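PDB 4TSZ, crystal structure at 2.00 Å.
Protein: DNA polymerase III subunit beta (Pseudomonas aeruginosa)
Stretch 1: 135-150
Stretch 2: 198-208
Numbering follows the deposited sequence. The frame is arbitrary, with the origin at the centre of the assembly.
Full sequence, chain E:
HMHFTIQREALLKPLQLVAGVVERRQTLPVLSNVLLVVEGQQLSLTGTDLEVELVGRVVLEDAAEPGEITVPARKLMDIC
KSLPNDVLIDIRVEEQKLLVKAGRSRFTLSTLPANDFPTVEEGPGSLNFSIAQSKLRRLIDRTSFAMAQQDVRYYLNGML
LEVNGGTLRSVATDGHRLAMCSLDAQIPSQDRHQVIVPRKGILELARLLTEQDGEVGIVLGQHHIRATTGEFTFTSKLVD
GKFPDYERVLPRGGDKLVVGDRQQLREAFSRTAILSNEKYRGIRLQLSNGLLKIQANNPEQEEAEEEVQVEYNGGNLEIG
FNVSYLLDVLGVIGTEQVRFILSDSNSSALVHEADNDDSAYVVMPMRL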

# COMPACT_ATOMS: atom_id res chain seq x y z
N LYS E 135 20.37 -10.35 -16.97
CA LYS E 135 21.23 -9.32 -17.58
C LYS E 135 20.38 -8.18 -18.14
O LYS E 135 20.73 -7.01 -17.95
CB LYS E 135 22.13 -9.91 -18.67
CG LYS E 135 23.25 -10.79 -18.15
CD LYS E 135 24.11 -11.30 -19.29
CE LYS E 135 25.19 -12.23 -18.80
NZ LYS E 135 26.12 -12.61 -19.89
N LEU E 136 19.27 -8.52 -18.82
CA LEU E 136 18.37 -7.50 -19.37
C LEU E 136 17.66 -6.72 -18.26
O LEU E 136 17.58 -5.50 -18.34
CB LEU E 136 17.36 -8.10 -20.36
CG LEU E 136 16.38 -7.12 -21.03
CD1 LEU E 136 17.11 -5.99 -21.77
CD2 LEU E 136 15.45 -7.85 -21.97
N ARG E 137 17.18 -7.43 -17.21
CA ARG E 137 16.52 -6.82 -16.06
C ARG E 137 17.46 -5.83 -15.35
O ARG E 137 17.01 -4.74 -14.99
CB ARG E 137 15.98 -7.87 -15.07
CG ARG E 137 14.86 -7.28 -14.22
CD ARG E 137 14.50 -8.09 -13.00
NE ARG E 137 13.61 -7.30 -12.15
CZ ARG E 137 12.47 -7.75 -11.62
NH1 ARG E 137 12.08 -9.00 -11.84
NH2 ARG E 137 11.73 -6.95 -10.87
N ARG E 138 18.76 -6.20 -15.18
CA ARG E 138 19.82 -5.38 -14.60
C ARG E 138 19.95 -4.06 -15.37
O ARG E 138 19.97 -3.00 -14.76
CB ARG E 138 21.17 -6.13 -14.61
CG ARG E 138 22.35 -5.37 -13.97
CD ARG E 138 23.70 -6.04 -14.24
NE ARG E 138 24.75 -5.60 -13.31
CZ ARG E 138 25.73 -4.73 -13.60
NH1 ARG E 138 25.81 -4.19 -14.81
NH2 ARG E 138 26.63 -4.40 -12.68
N LEU E 139 20.01 -4.11 -16.72
CA LEU E 139 20.11 -2.92 -17.58
C LEU E 139 18.96 -1.95 -17.34
O LEU E 139 19.19 -0.74 -17.23
CB LEU E 139 20.18 -3.30 -19.07
CG LEU E 139 21.45 -4.01 -19.55
CD1 LEU E 139 21.32 -4.37 -21.00
CD2 LEU E 139 22.69 -3.14 -19.39
N ILE E 140 17.72 -2.49 -17.21
CA ILE E 140 16.51 -1.69 -16.98
C ILE E 140 16.51 -1.13 -15.55
O ILE E 140 16.37 0.08 -15.38
CB ILE E 140 15.20 -2.45 -17.33
CG1 ILE E 140 15.19 -2.96 -18.79
CG2 ILE E 140 13.95 -1.58 -17.03
CD1 ILE E 140 14.12 -4.07 -19.12
N ASP E 141 16.64 -2.01 -14.53
CA ASP E 141 16.61 -1.63 -13.12
C ASP E 141 17.74 -0.69 -12.68
O ASP E 141 17.52 0.11 -11.79
CB ASP E 141 16.53 -2.87 -12.20
CG ASP E 141 15.22 -3.65 -12.26
OD1 ASP E 141 14.21 -3.09 -12.77
OD2 ASP E 141 15.20 -4.80 -11.79
N ARG E 142 18.92 -0.76 -13.33
CA ARG E 142 20.02 0.14 -12.99
C ARG E 142 19.82 1.54 -13.55
O ARG E 142 20.54 2.46 -13.16
CB ARG E 142 21.40 -0.42 -13.44
CG ARG E 142 21.91 -1.66 -12.68
CD ARG E 142 22.33 -1.37 -11.26
NE ARG E 142 22.65 -2.60 -10.53
CZ ARG E 142 23.88 -3.07 -10.36
NH1 ARG E 142 24.93 -2.44 -10.88
NH2 ARG E 142 24.07 -4.19 -9.68
N THR E 143 18.88 1.73 -14.49
CA THR E 143 18.70 3.02 -15.15
C THR E 143 17.31 3.64 -15.16
O THR E 143 17.22 4.84 -15.40
CB THR E 143 19.21 2.94 -16.61
OG1 THR E 143 18.35 2.06 -17.35
CG2 THR E 143 20.67 2.49 -16.72
N SER E 144 16.24 2.83 -14.96
CA SER E 144 14.84 3.26 -15.10
C SER E 144 14.38 4.49 -14.34
O SER E 144 13.55 5.23 -14.87
CB SER E 144 13.86 2.10 -14.93
OG SER E 144 13.79 1.66 -13.59
N PHE E 145 14.97 4.76 -13.16
CA PHE E 145 14.63 5.93 -12.33
C PHE E 145 14.94 7.25 -13.06
O PHE E 145 14.34 8.27 -12.71
CB PHE E 145 15.41 5.87 -11.01
CG PHE E 145 16.90 6.11 -11.15
CD1 PHE E 145 17.41 7.41 -11.14
CD2 PHE E 145 17.79 5.06 -11.34
CE1 PHE E 145 18.77 7.65 -11.31
CE2 PHE E 145 19.15 5.29 -11.50
CZ PHE E 145 19.64 6.58 -11.46
N ALA E 146 15.92 7.26 -14.01
CA ALA E 146 16.34 8.48 -14.71
C ALA E 146 15.48 8.89 -15.89
O ALA E 146 15.64 10.01 -16.38
CB ALA E 146 17.81 8.41 -15.12
N MET E 147 14.56 8.01 -16.34
CA MET E 147 13.67 8.32 -17.47
C MET E 147 12.79 9.49 -17.10
O MET E 147 12.39 9.64 -15.93
CB MET E 147 12.71 7.15 -17.82
CG MET E 147 13.39 5.86 -18.23
SD MET E 147 12.21 4.58 -18.77
CE MET E 147 11.40 4.16 -17.20
N ALA E 148 12.46 10.31 -18.08
CA ALA E 148 11.53 11.40 -17.84
C ALA E 148 10.12 10.79 -17.78
O ALA E 148 9.88 9.66 -18.25
CB ALA E 148 11.63 12.44 -18.94
N GLN E 149 9.21 11.52 -17.15
CA GLN E 149 7.82 11.18 -17.05
C GLN E 149 7.05 12.40 -17.53
O GLN E 149 7.20 13.50 -16.98
CB GLN E 149 7.46 10.84 -15.59
CG GLN E 149 6.14 10.09 -15.44
CD GLN E 149 5.88 9.72 -14.01
OE1 GLN E 149 5.54 10.56 -13.17
NE2 GLN E 149 6.01 8.45 -13.69
N GLN E 150 6.28 12.23 -18.60
CA GLN E 150 5.45 13.28 -19.19
C GLN E 150 6.21 14.57 -19.60
O GLN E 150 5.63 15.66 -19.61
CB GLN E 150 4.20 13.54 -18.33
CG GLN E 150 3.31 12.30 -18.17
CD GLN E 150 2.92 12.01 -16.74
OE1 GLN E 150 3.63 12.35 -15.78
NE2 GLN E 150 1.78 11.35 -16.55
N PRO E 198 9.04 2.97 -24.74
CA PRO E 198 8.25 3.86 -23.84
C PRO E 198 8.36 3.44 -22.38
O PRO E 198 8.49 2.24 -22.10
CB PRO E 198 6.81 3.73 -24.36
CG PRO E 198 6.96 3.24 -25.79
CD PRO E 198 8.19 2.39 -25.80
N ARG E 199 8.36 4.43 -21.47
CA ARG E 199 8.51 4.19 -20.03
C ARG E 199 7.60 3.12 -19.44
O ARG E 199 8.09 2.23 -18.75
CB ARG E 199 8.55 5.48 -19.20
CG ARG E 199 7.31 6.36 -19.27
CD ARG E 199 7.28 7.43 -18.19
NE ARG E 199 7.18 6.85 -16.84
CZ ARG E 199 8.18 6.82 -15.97
NH1 ARG E 199 9.36 7.35 -16.27
NH2 ARG E 199 8.00 6.26 -14.77
N LYS E 200 6.29 3.16 -19.78
CA LYS E 200 5.32 2.17 -19.27
C LYS E 200 5.69 0.74 -19.71
O LYS E 200 5.67 -0.17 -18.87
CB LYS E 200 3.88 2.55 -19.67
CG LYS E 200 2.80 1.78 -18.91
CD LYS E 200 1.40 2.35 -19.19
CE LYS E 200 0.33 1.61 -18.42
NZ LYS E 200 -1.02 2.15 -18.71
N GLY E 201 6.04 0.58 -21.00
CA GLY E 201 6.44 -0.68 -21.60
C GLY E 201 7.70 -1.28 -20.99
O GLY E 201 7.70 -2.47 -20.63
N ILE E 202 8.77 -0.47 -20.88
CA ILE E 202 10.04 -0.94 -20.32
C ILE E 202 9.93 -1.37 -18.84
O ILE E 202 10.53 -2.37 -18.46
CB ILE E 202 11.24 0.01 -20.62
CG1 ILE E 202 12.58 -0.73 -20.58
CG2 ILE E 202 11.26 1.25 -19.73
CD1 ILE E 202 12.89 -1.61 -21.82
N LEU E 203 9.13 -0.65 -18.04
CA LEU E 203 8.91 -0.97 -16.63
C LEU E 203 8.12 -2.27 -16.50
O LEU E 203 8.40 -3.07 -15.60
CB LEU E 203 8.23 0.17 -15.86
CG LEU E 203 9.02 1.47 -15.70
CD1 LEU E 203 8.09 2.60 -15.34
CD2 LEU E 203 10.16 1.33 -14.70
N GLU E 204 7.15 -2.50 -17.41
CA GLU E 204 6.36 -3.72 -17.45
C GLU E 204 7.28 -4.89 -17.77
O GLU E 204 7.24 -5.89 -17.05
CB GLU E 204 5.23 -3.61 -18.51
CG GLU E 204 4.27 -4.80 -18.54
CD GLU E 204 3.62 -5.15 -17.21
OE1 GLU E 204 3.05 -4.24 -16.56
OE2 GLU E 204 3.71 -6.33 -16.80
N LEU E 205 8.12 -4.76 -18.83
CA LEU E 205 9.07 -5.78 -19.26
C LEU E 205 10.01 -6.20 -18.11
O LEU E 205 10.17 -7.41 -17.89
CB LEU E 205 9.88 -5.32 -20.49
CG LEU E 205 10.94 -6.29 -21.02
CD1 LEU E 205 10.35 -7.66 -21.38
CD2 LEU E 205 11.70 -5.69 -22.20
N ALA E 206 10.60 -5.23 -17.38
CA ALA E 206 11.50 -5.51 -16.25
C ALA E 206 10.81 -6.36 -15.18
O ALA E 206 11.42 -7.31 -14.67
CB ALA E 206 12.03 -4.22 -15.63
N ARG E 207 9.53 -6.06 -14.88
CA ARG E 207 8.74 -6.80 -13.90
C ARG E 207 8.43 -8.23 -14.36
O ARG E 207 8.32 -9.12 -13.52
CB ARG E 207 7.44 -6.06 -13.54
CG ARG E 207 7.66 -4.82 -12.68
CD ARG E 207 6.34 -4.23 -12.19
NE ARG E 207 5.46 -3.80 -13.28
CZ ARG E 207 5.41 -2.56 -13.75
NH1 ARG E 207 6.19 -1.61 -13.24
NH2 ARG E 207 4.57 -2.25 -14.74
N LEU E 208 8.32 -8.44 -15.67
CA LEU E 208 8.07 -9.75 -16.27
C LEU E 208 9.31 -10.66 -16.26
O LEU E 208 9.15 -11.88 -16.27
CB LEU E 208 7.53 -9.61 -17.71
CG LEU E 208 6.13 -8.99 -17.87
CD1 LEU E 208 5.88 -8.61 -19.33
CD2 LEU E 208 5.03 -9.94 -17.37
O HOH W 1 9.30 -8.63 -10.81
O HOH W 2 11.48 7.70 -14.11

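The two stretches meet through a helix pair and, about equally, through the segment that follows the first helix. The axes of helix 135-141 and helix 199-208 approach to 9.2 Å, and their N-to-C directions differ by 138°, so the chains run in roughly opposing senses. The register follows: Arg 137 CA lies 5.2 Å from Ala 206 CA, whereas Met 147 CA, farther along stretch 1, lies 7.1 Å from Arg 199 CA at the start of the second helix. Together the stretches bury 638 Å², both sides summed.

Leu 136 points toward the partner helix and makes a loose apolar contact, its CD2 4.3 Å from Leu 205 CD2. Arg 137 leaves its helix sideways, but its extended side chain brings the guanidinium over the end of stretch 2. Arg 137 CZ sits 3.3 Å from Ala 206 O, which lies over one face of the group; Arg 137 NE is also 3.3 Å from that oxygen, but the angle is too poor for a hydrogen bond. Instead, Arg 137 NE donates to Asp 141 OD2 at 3.0 Å (154°), a salt bridge one helical turn along. Water 1 completes the link across, accepting from Arg 137 NH2 at 3.0 Å and donating to Arg 207 O at 2.9 Å.

Ile 140 is central to the helix contact. Its CG2 lies 3.6 Å from Ala 206 CB, and the small alanine is consistent with the close backbone approach nearby. Its CD1 lies against the same helix, 3.9 Å from Ile 202 CD1 and 4.2 Å from Leu 205 CD2. Asp 141 adds a minor touch, OD1 to Ala 206 CB at 3.8 Å.

Beyond the helix, Ser 144 opens the 3-10 segment 144-146 and contacts stretch 2 through carbon: its CB is 3.8 Å from Leu 203 CD2. Phe 145 and Ala 146 point away. Met 147 turns back toward the helix, placing SD 3.6 Å from Ile 202 CG2 and CE 3.9 Å from Leu 203 CG.

The same methyl covers one face of the Arg 199 guanidinium, while Gln 149 NE2 lies over the opposite face. Near the plane, Arg 199 NH1 donates to Ala 148 O at 3.1 Å (146°), the one direct hydrogen bond between the stretches. Arg 199 NH1 also donates to water 2 at 3.0 Å, and that water lies 2.8 Å from Met 147 O, to which it can donate. Gln 149 NE2 and Arg 199 NH2 are 3.2 Å apart, but both are donors, so this proximity is packing rather than bonding.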